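Local coordinates for FG41 Malonate Semialdehyde Decarboxylase (Coryneform bacterium, PDB 4LHP), which is a trimeric enzyme of the tautomerase superfamily, built from beta-alpha-beta units whose strands form a mixed sheet with helices packed against it, at residues L2-T8 with V65-F71; R11-Q15 with P94-A98; A20-H24 with D37-L42. All coordinates share one frame; numbering follows the deposited sequence.

Interaction 1 (L2-T8 with V65-F71)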
loop_
_atom_site.group_PDB
_atom_site.type_symbol
_atom_site.label_atom_id
_atom_site.label_comp_id
_atom_site.label_asym_id
_atom_site.label_seq_id
_atom_site.Cartn_x
_atom_site.Cartn_y
_atom_site.Cartn_z
ATOM N N LEU A 2 9.822 1.933 3.640
ATOM C CA LEU A 2 8.759 1.253 4.368
ATOM C C LEU A 2 8.415 -0.039 3.642
ATOM O O LEU A 2 8.068 -0.024 2.463
ATOM C CB LEU A 2 7.521 2.143 4.482
ATOM C CG LEU A 2 6.275 1.482 5.081
ATOM C CD1 LEU A 2 6.491 1.102 6.536
ATOM C CD2 LEU A 2 5.069 2.398 4.939
ATOM N N ILE A 3 8.521 -1.160 4.349
ATOM C CA ILE A 3 8.279 -2.466 3.749
ATOM C C ILE A 3 6.947 -3.043 4.216
ATOM O O ILE A 3 6.750 -3.280 5.406
ATOM C CB ILE A 3 9.377 -3.474 4.134
ATOM C CG1 ILE A 3 10.766 -2.830 4.054
ATOM C CG2 ILE A 3 9.293 -4.713 3.255
ATOM C CD1 ILE A 3 11.115 -2.272 2.694
ATOM N N ARG A 4 6.033 -3.269 3.278
ATOM C CA ARG A 4 4.809 -3.998 3.586
ATOM C C ARG A 4 4.992 -5.466 3.225
ATOM O O ARG A 4 5.096 -5.816 2.049
ATOM C CB ARG A 4 3.613 -3.418 2.827
ATOM C CG ARG A 4 3.354 -1.953 3.114
ATOM C CD ARG A 4 2.003 -1.503 2.581
ATOM N NE ARG A 4 1.651 -0.171 3.069
ATOM C CZ ARG A 4 0.903 0.070 4.145
ATOM N NH1 ARG A 4 0.400 -0.923 4.861
ATOM N NH2 ARG A 4 0.644 1.315 4.513
ATOM N N ILE A 5 5.037 -6.321 4.240
ATOM C CA ILE A 5 5.178 -7.755 4.021
ATOM C C ILE A 5 3.857 -8.463 4.286
ATOM O O ILE A 5 3.408 -8.552 5.429
ATOM C CB ILE A 5 6.248 -8.369 4.936
ATOM C CG1 ILE A 5 7.563 -7.599 4.802
ATOM C CG2 ILE A 5 6.446 -9.845 4.598
ATOM C CD1 ILE A 5 8.620 -8.018 5.799
ATOM N N ASP A 6 3.234 -8.958 3.222
ATOM C CA ASP A 6 2.000 -9.721 3.349
ATOM C C ASP A 6 2.266 -11.196 3.079
ATOM O O ASP A 6 2.714 -11.574 1.996
ATOM C CB ASP A 6 0.933 -9.190 2.389
ATOM C CG ASP A 6 0.377 -7.843 2.821
ATOM O OD1 ASP A 6 -0.723 -7.813 3.411
ATOM O OD2 ASP A 6 1.040 -6.814 2.570
ATOM N N LEU A 7 1.988 -12.025 4.078
ATOM C CA LEU A 7 2.219 -13.456 3.977
ATOM C C LEU A 7 1.013 -14.190 4.554
ATOM O O LEU A 7 -0.052 -13.595 4.707
ATOM C CB LEU A 7 3.524 -13.835 4.683
ATOM C CG LEU A 7 3.830 -13.088 5.981
ATOM C CD1 LEU A 7 2.775 -13.377 7.031
ATOM C CD2 LEU A 7 5.216 -13.452 6.491
ATOM N N THR A 8 1.166 -15.472 4.868
ATOM C CA THR A 8 0.021 -16.286 5.253
ATOM C C THR A 8 0.117 -16.842 6.673
ATOM O O THR A 8 1.209 -17.062 7.197
ATOM C CB THR A 8 -0.171 -17.438 4.266
ATOM O OG1 THR A 8 1.043 -18.192 4.171
ATOM C CG2 THR A 8 -0.530 -16.893 2.892
ATOM N N VAL A 65 2.391 -17.924 0.126
ATOM C CA VAL A 65 3.019 -16.846 -0.627
ATOM C C VAL A 65 3.527 -15.750 0.306
ATOM O O VAL A 65 2.948 -15.506 1.362
ATOM C CB VAL A 65 2.009 -16.249 -1.631
ATOM C CG1 VAL A 65 2.523 -14.957 -2.253
ATOM C CG2 VAL A 65 1.682 -17.272 -2.712
ATOM N N VAL A 66 4.628 -15.110 -0.082
ATOM C CA VAL A 66 5.158 -13.963 0.645
ATOM C C VAL A 66 5.375 -12.804 -0.321
ATOM O O VAL A 66 6.218 -12.872 -1.214
ATOM C CB VAL A 66 6.483 -14.301 1.350
ATOM C CG1 VAL A 66 7.091 -13.052 1.977
ATOM C CG2 VAL A 66 6.260 -15.389 2.393
ATOM N N ILE A 67 4.598 -11.743 -0.134
ATOM C CA ILE A 67 4.640 -10.582 -1.014
ATOM C C ILE A 67 5.303 -9.408 -0.307
ATOM O O ILE A 67 4.850 -8.972 0.751
ATOM C CB ILE A 67 3.222 -10.193 -1.477
ATOM C CG1 ILE A 67 2.671 -11.276 -2.408
ATOM C CG2 ILE A 67 3.231 -8.845 -2.183
ATOM C CD1 ILE A 67 1.230 -11.084 -2.802
ATOM N N ILE A 68 6.384 -8.910 -0.900
ATOM C CA ILE A 68 7.158 -7.813 -0.329
ATOM C C ILE A 68 6.980 -6.557 -1.166
ATOM O O ILE A 68 7.408 -6.509 -2.317
ATOM C CB ILE A 68 8.665 -8.145 -0.299
ATOM C CG1 ILE A 68 8.903 -9.521 0.325
ATOM C CG2 ILE A 68 9.441 -7.059 0.450
ATOM C CD1 ILE A 68 8.363 -9.646 1.723
ATOM N N HIS A 69 6.348 -5.543 -0.589
ATOM C CA HIS A 69 6.157 -4.277 -1.283
ATOM C C HIS A 69 7.071 -3.229 -0.663
ATOM O O HIS A 69 6.844 -2.774 0.456
ATOM C CB HIS A 69 4.694 -3.834 -1.213
ATOM C CG HIS A 69 4.307 -2.862 -2.285
ATOM N ND1 HIS A 69 3.005 -2.689 -2.704
ATOM C CD2 HIS A 69 5.054 -2.009 -3.025
ATOM C CE1 HIS A 69 2.967 -1.774 -3.654
ATOM N NE2 HIS A 69 4.197 -1.344 -3.867
ATOM N N VAL A 70 8.116 -2.864 -1.397
ATOM C CA VAL A 70 9.117 -1.930 -0.904
ATOM C C VAL A 70 8.779 -0.505 -1.319
ATOM O O VAL A 70 8.640 -0.209 -2.506
ATOM C CB VAL A 70 10.518 -2.294 -1.428
ATOM C CG1 VAL A 70 11.531 -1.225 -1.046
ATOM C CG2 VAL A 70 10.943 -3.654 -0.891
ATOM N N PHE A 71 8.633 0.369 -0.330
ATOM C CA PHE A 71 8.399 1.785 -0.577
ATOM C C PHE A 71 9.659 2.560 -0.217
ATOM O O PHE A 71 9.994 2.702 0.956
ATOM C CB PHE A 71 7.203 2.279 0.238
ATOM C CG PHE A 71 5.887 1.716 -0.219
ATOM C CD1 PHE A 71 5.417 0.512 0.285
ATOM C CD2 PHE A 71 5.121 2.387 -1.158
ATOM C CE1 PHE A 71 4.206 -0.008 -0.138
ATOM C CE2 PHE A 71 3.908 1.872 -1.583
ATOM C CZ PHE A 71 3.452 0.672 -1.073
HETATM O O HOH W 1 3.402 -17.087 3.405
#
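L2 to D6 pair with I67 to F71 as neighbouring antiparallel strands, their short axes 4.8 Å apart. Six backbone hydrogen bonds tie L2 to F71, R4 to H69 and D6 to I67, two for each pair; the one from I67 N to D6 O is nearly straight (174°). Between these pairs, I3 faces V70 and I5 faces I68 without such bonds, and I5 CA sends a CH···O contact to I67 O. Past the ladder, water 1 donates to both T8 OG1 and V65 O, while T8 OG1 also bonds D10 OD1.

Apolar packing fills the face of I3, I5, V70 and I68. I5 and I68 lie side by side, with I5 CG2 pressed to 3.5 Å from I68 CD1, tighter than usual carbon contact. CD1 of I3 sits 3.8 Å from V70 CG2.

The other face carries R4, D6, H69 and F71 beside L2 and I67. With CG anti to its carbonyl carbon (chi1 -58°), the extended R4 chain passes F71, CD lying 3.8 Å from F71 CE1 and the guanidinium 88° to the ring. R4 NH1 reaches D6 of the second subunit in a salt bridge; within this chain D6 OD1 bonds H45 NE2 and H69 NE2 bonds T107 OG1.

Helix 13-31 covers the face of I3 and I5, and strands 39-45 and 102-109 flank the pair.

Interaction 2 (R11-Q15 with P94-A98)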
loop_
_atom_site.group_PDB
_atom_site.type_symbol
_atom_site.label_atom_id
_atom_site.label_comp_id
_atom_site.label_asym_id
_atom_site.label_seq_id
_atom_site.Cartn_x
_atom_site.Cartn_y
_atom_site.Cartn_z
ATOM N N ARG A 11 2.227 -19.839 8.368
ATOM C CA ARG A 11 3.617 -19.654 8.771
ATOM C C ARG A 11 3.680 -19.237 10.234
ATOM O O ARG A 11 2.893 -18.405 10.686
ATOM C CB ARG A 11 4.307 -18.610 7.888
ATOM C CG ARG A 11 4.474 -19.047 6.441
ATOM C CD ARG A 11 5.392 -18.111 5.670
ATOM N NE ARG A 11 5.520 -18.504 4.269
ATOM C CZ ARG A 11 6.400 -19.388 3.805
ATOM N NH1 ARG A 11 7.252 -19.994 4.623
ATOM N NH2 ARG A 11 6.427 -19.672 2.512
ATOM N N SER A 12 4.616 -19.823 10.972
ATOM C CA SER A 12 4.732 -19.563 12.399
ATOM C C SER A 12 5.047 -18.096 12.661
ATOM O O SER A 12 5.741 -17.453 11.874
ATOM C CB SER A 12 5.829 -20.435 13.010
ATOM O OG SER A 12 7.113 -19.991 12.606
ATOM N N ARG A 13 4.528 -17.574 13.768
ATOM C CA ARG A 13 4.875 -16.232 14.210
ATOM C C ARG A 13 6.391 -16.076 14.198
ATOM O O ARG A 13 6.917 -15.037 13.800
ATOM C CB ARG A 13 4.316 -15.953 15.606
ATOM N N GLU A 14 7.087 -17.123 14.631
ATOM C CA GLU A 14 8.546 -17.124 14.659
ATOM C C GLU A 14 9.119 -16.956 13.257
ATOM O O GLU A 14 10.005 -16.130 13.035
ATOM C CB GLU A 14 9.069 -18.415 15.292
ATOM N N GLN A 15 8.609 -17.741 12.314
ATOM C CA GLN A 15 9.117 -17.721 10.948
ATOM C C GLN A 15 8.895 -16.359 10.295
ATOM O O GLN A 15 9.771 -15.854 9.595
ATOM C CB GLN A 15 8.454 -18.811 10.105
ATOM C CG GLN A 15 9.230 -19.167 8.848
ATOM C CD GLN A 15 8.486 -20.142 7.957
ATOM O OE1 GLN A 15 7.256 -20.137 7.902
ATOM N NE2 GLN A 15 9.229 -20.988 7.254
ATOM N N PRO A 94 16.858 -20.406 3.183
ATOM C CA PRO A 94 17.158 -21.190 4.387
ATOM C C PRO A 94 16.097 -21.029 5.472
ATOM O O PRO A 94 15.953 -21.898 6.333
ATOM C CB PRO A 94 18.492 -20.606 4.863
ATOM C CG PRO A 94 18.546 -19.245 4.267
ATOM C CD PRO A 94 17.884 -19.379 2.937
ATOM N N ILE A 95 15.367 -19.920 5.424
ATOM C CA ILE A 95 14.345 -19.623 6.420
ATOM C C ILE A 95 13.073 -20.434 6.185
ATOM O O ILE A 95 12.265 -20.609 7.098
ATOM C CB ILE A 95 14.017 -18.117 6.430
ATOM C CG1 ILE A 95 15.038 -17.374 7.291
ATOM C CG2 ILE A 95 12.613 -17.862 6.956
ATOM C CD1 ILE A 95 14.999 -15.880 7.135
ATOM N N GLY A 96 12.901 -20.933 4.965
ATOM C CA GLY A 96 11.760 -21.770 4.642
ATOM C C GLY A 96 10.813 -21.162 3.623
ATOM O O GLY A 96 9.628 -21.498 3.591
ATOM N N VAL A 97 11.327 -20.263 2.789
ATOM C CA VAL A 97 10.533 -19.683 1.714
ATOM C C VAL A 97 11.160 -20.018 0.370
ATOM O O VAL A 97 12.234 -19.518 0.034
ATOM C CB VAL A 97 10.432 -18.153 1.840
ATOM C CG1 VAL A 97 9.548 -17.586 0.739
ATOM C CG2 VAL A 97 9.902 -17.761 3.211
ATOM N N ALA A 98 10.489 -20.873 -0.395
ATOM C CA ALA A 98 10.972 -21.260 -1.713
ATOM C C ALA A 98 11.000 -20.047 -2.637
ATOM O O ALA A 98 10.252 -19.091 -2.439
ATOM C CB ALA A 98 10.088 -22.344 -2.295
HETATM O O HOH W 2 8.022 -21.710 0.798
HETATM O O HOH W 3 8.913 -23.437 5.628
#
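An extended chain carries R11 to the backbone of G96: CG is anti to the carbonyl carbon and the remaining carbons run straight to NE. Q15 leaves the helix with CG anti to the backbone N (chi1 -161°) and CD continuing the line, which sets its amide beside I95 and G96. R11 NH1 donates to G96 O at 3.0 Å; the oxygen lies in the guanidinium plane, but the donor stands 50° out of the carbonyl plane, off the lone pairs. Q15 NE2 donates to I95 O at 3.1 Å in a nearly straight bond (167°), with the acceptor close to the amide plane. A weak bond from R11 NH1 to Q15 OE1, 3.3 Å long, links the two side chains; with the NE2 bond it is consistent with the amide's orientation.

Two helix ends meet here. S12 is the N-cap of helix 13-31, its OG accepting from Q15 N at 2.7 Å. G96, at positive phi, is the C-prime residue of the Schellman motif that closes helix 78-92, with V97 N bonded to L92 O and G96 N to A93 O. The side chains of R11 and Q15 thus take up carbonyls of the turn just beyond that helix.

Two waters add to the grip on G96 O: water 2 donates to it and accepts from R11 NH2 and A98 N, while water 3 donates to it and accepts from Q15 NE2. V97 CG2 lies over one face of the R11 guanidinium, 3.7 Å from NH1 and offset toward the rim. Q15 CG rests 4.1 Å from I95 CG2, the two side chains crossing at a slant. R11 NH2 also donates to S64 O, just before segment 65-71.

Interaction 3 (A20-H24 with D37-L42)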
loop_
_atom_site.group_PDB
_atom_site.type_symbol
_atom_site.label_atom_id
_atom_site.label_comp_id
_atom_site.label_asym_id
_atom_site.label_seq_id
_atom_site.Cartn_x
_atom_site.Cartn_y
_atom_site.Cartn_z
ATOM N N ALA A 20 10.935 -11.308 8.191
ATOM C CA ALA A 20 11.084 -9.861 8.292
ATOM C C ALA A 20 12.535 -9.475 8.564
ATOM O O ALA A 20 13.037 -8.492 8.020
ATOM C CB ALA A 20 10.172 -9.316 9.382
ATOM N N ASP A 21 13.205 -10.256 9.406
ATOM C CA ASP A 21 14.602 -9.999 9.736
ATOM C C ASP A 21 15.482 -10.138 8.500
ATOM O O ASP A 21 16.396 -9.343 8.282
ATOM C CB ASP A 21 15.083 -10.966 10.819
ATOM C CG ASP A 21 14.502 -10.656 12.184
ATOM O OD1 ASP A 21 14.278 -9.466 12.489
ATOM O OD2 ASP A 21 14.273 -11.606 12.959
ATOM N N ALA A 22 15.194 -11.150 7.690
ATOM C CA ALA A 22 16.009 -11.449 6.522
ATOM C C ALA A 22 15.863 -10.370 5.456
ATOM O O ALA A 22 16.834 -10.007 4.791
ATOM C CB ALA A 22 15.630 -12.805 5.957
ATOM N N VAL A 23 14.649 -9.863 5.286
ATOM C CA VAL A 23 14.408 -8.828 4.291
ATOM C C VAL A 23 15.128 -7.547 4.693
ATOM O O VAL A 23 15.778 -6.911 3.866
ATOM C CB VAL A 23 12.906 -8.562 4.088
ATOM C CG1 VAL A 23 12.696 -7.386 3.146
ATOM C CG2 VAL A 23 12.224 -9.805 3.537
ATOM N N HIS A 24 15.034 -7.174 5.965
ATOM C CA HIS A 24 15.733 -5.983 6.430
ATOM C C HIS A 24 17.235 -6.117 6.215
ATOM O O HIS A 24 17.864 -5.237 5.629
ATOM C CB HIS A 24 15.462 -5.702 7.908
ATOM C CG HIS A 24 16.114 -4.449 8.400
ATOM N ND1 HIS A 24 15.834 -3.210 7.865
ATOM C CD2 HIS A 24 17.054 -4.242 9.353
ATOM C CE1 HIS A 24 16.562 -2.292 8.476
ATOM N NE2 HIS A 24 17.309 -2.893 9.386
ATOM N N ASP A 37 17.327 1.762 10.045
ATOM C CA ASP A 37 16.324 2.262 9.115
ATOM C C ASP A 37 15.358 1.125 8.806
ATOM O O ASP A 37 15.232 0.693 7.659
ATOM C CB ASP A 37 16.980 2.776 7.831
ATOM C CG ASP A 37 16.012 3.536 6.943
ATOM O OD1 ASP A 37 14.850 3.722 7.356
ATOM O OD2 ASP A 37 16.413 3.957 5.837
ATOM N N ARG A 38 14.687 0.641 9.848
ATOM C CA ARG A 38 13.800 -0.508 9.728
ATOM C C ARG A 38 12.353 -0.097 9.944
ATOM O O ARG A 38 11.970 0.344 11.027
ATOM C CB ARG A 38 14.174 -1.595 10.736
ATOM C CG ARG A 38 13.338 -2.852 10.581
ATOM C CD ARG A 38 13.818 -3.987 11.468
ATOM N NE ARG A 38 13.208 -5.249 11.060
ATOM C CZ ARG A 38 13.512 -6.438 11.570
ATOM N NH1 ARG A 38 14.424 -6.550 12.525
ATOM N NH2 ARG A 38 12.896 -7.520 11.119
ATOM N N PHE A 39 11.550 -0.254 8.903
ATOM C CA PHE A 39 10.149 0.120 8.959
ATOM C C PHE A 39 9.338 -0.883 8.164
ATOM O O PHE A 39 9.383 -0.908 6.935
ATOM C CB PHE A 39 9.972 1.542 8.444
ATOM C CG PHE A 39 10.749 2.546 9.234
ATOM C CD1 PHE A 39 11.996 2.973 8.812
ATOM C CD2 PHE A 39 10.253 3.027 10.430
ATOM C CE1 PHE A 39 12.717 3.881 9.558
ATOM C CE2 PHE A 39 10.968 3.932 11.178
ATOM C CZ PHE A 39 12.203 4.360 10.744
ATOM N N GLN A 40 8.602 -1.716 8.889
ATOM C CA GLN A 40 7.959 -2.882 8.307
ATOM C C GLN A 40 6.571 -3.088 8.886
ATOM O O GLN A 40 6.348 -2.882 10.078
ATOM C CB GLN A 40 8.797 -4.130 8.589
ATOM C CG GLN A 40 10.215 -4.072 8.052
ATOM C CD GLN A 40 10.968 -5.369 8.278
ATOM O OE1 GLN A 40 10.870 -5.978 9.344
ATOM N NE2 GLN A 40 11.717 -5.805 7.272
ATOM N N ILE A 41 5.642 -3.501 8.033
ATOM C CA ILE A 41 4.315 -3.894 8.481
ATOM C C ILE A 41 4.046 -5.323 8.039
ATOM O O ILE A 41 4.041 -5.621 6.845
ATOM C CB ILE A 41 3.220 -2.978 7.914
ATOM C CG1 ILE A 41 3.462 -1.533 8.354
ATOM C CG2 ILE A 41 1.846 -3.452 8.375
ATOM C CD1 ILE A 41 2.580 -0.522 7.658
ATOM N N LEU A 42 3.833 -6.203 9.010
ATOM C CA LEU A 42 3.554 -7.604 8.726
ATOM C C LEU A 42 2.068 -7.894 8.827
ATOM O O LEU A 42 1.459 -7.715 9.880
ATOM C CB LEU A 42 4.315 -8.510 9.691
ATOM C CG LEU A 42 5.738 -8.858 9.262
ATOM C CD1 LEU A 42 6.496 -7.599 8.887
ATOM C CD2 LEU A 42 6.452 -9.612 10.369
#
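The H24 ring and the R38 guanidinium lie parallel, but the arginine's aliphatic part covers the ring. R38 CB stands over one face of the H24 imidazole, 3.6 Å from its centroid and 23° off the normal, a CH-pi contact; D37 O sits at the ring edge near CE1. H24 CB in turn lies over one face of the guanidinium, toward its rim, while D21 OD1 and the end of Q40 occupy its edge. CG of R38 is anti to the backbone N (chi1 -176°), and the straight chain beyond takes it past the imidazole to the helix.

There NH1 and NH2 of R38 grip a single oxygen end-on: D21 OD1 is 2.8 Å from NH2 and 2.9 Å from NH1, a salt bridge with the carboxylate turned 67° to the guanidinium. NH1 meets the oxygen nearly along its C-O axis, NH2 from above the carboxylate plane. R17 forms a second salt bridge to D21 OD1, so the carboxylate is probably held in its charged form.

NE and NH2 of R38 both donate to Q40 OE1, 3.0 Å from NE, from the same face of the amide. Together with the bond from Q40 NE2 to A20 O, 3.1 Å away with the acceptor in the amide plane, this restrains the amide's rotation. A20 O also accepts from H24 N, the two donors coming from opposite faces. A20 CB closes the packing at 3.9 Å from L42 CD2, and H24 NE2 bonds A35 O.

Helix 13-31 and strand 39-45 belong to the beta-alpha-beta unit that starts with strand 2-8, the building block of the tautomerase fold; here polar side chains bind the crossover helix to the start of its second strand and the residue leading into it.

Overall arrangement
Along the chain, interaction 3 is nested inside the loops closed by interactions 1 and 2, whose own segments alternate. Interactions 1 and 3 lie closest, with centres about 9 Å apart, and share one mixed sheet: strand 2-8 bonds to strand 66-73 on one flank and to strand 39-45 on the other. Interaction 2 is about 14 Å from each, by centres. V66 packs on R11 between interactions 1 and 2, and I95 on A22 between 2 and 3. Interaction 1 joins two strands, interaction 2 the start of helix 13-31 to the turn after helix 78-92, and interaction 3 that first helix to the sheet. Interactions 1 and 3 touch a second subunit, and interaction 1 the third as well.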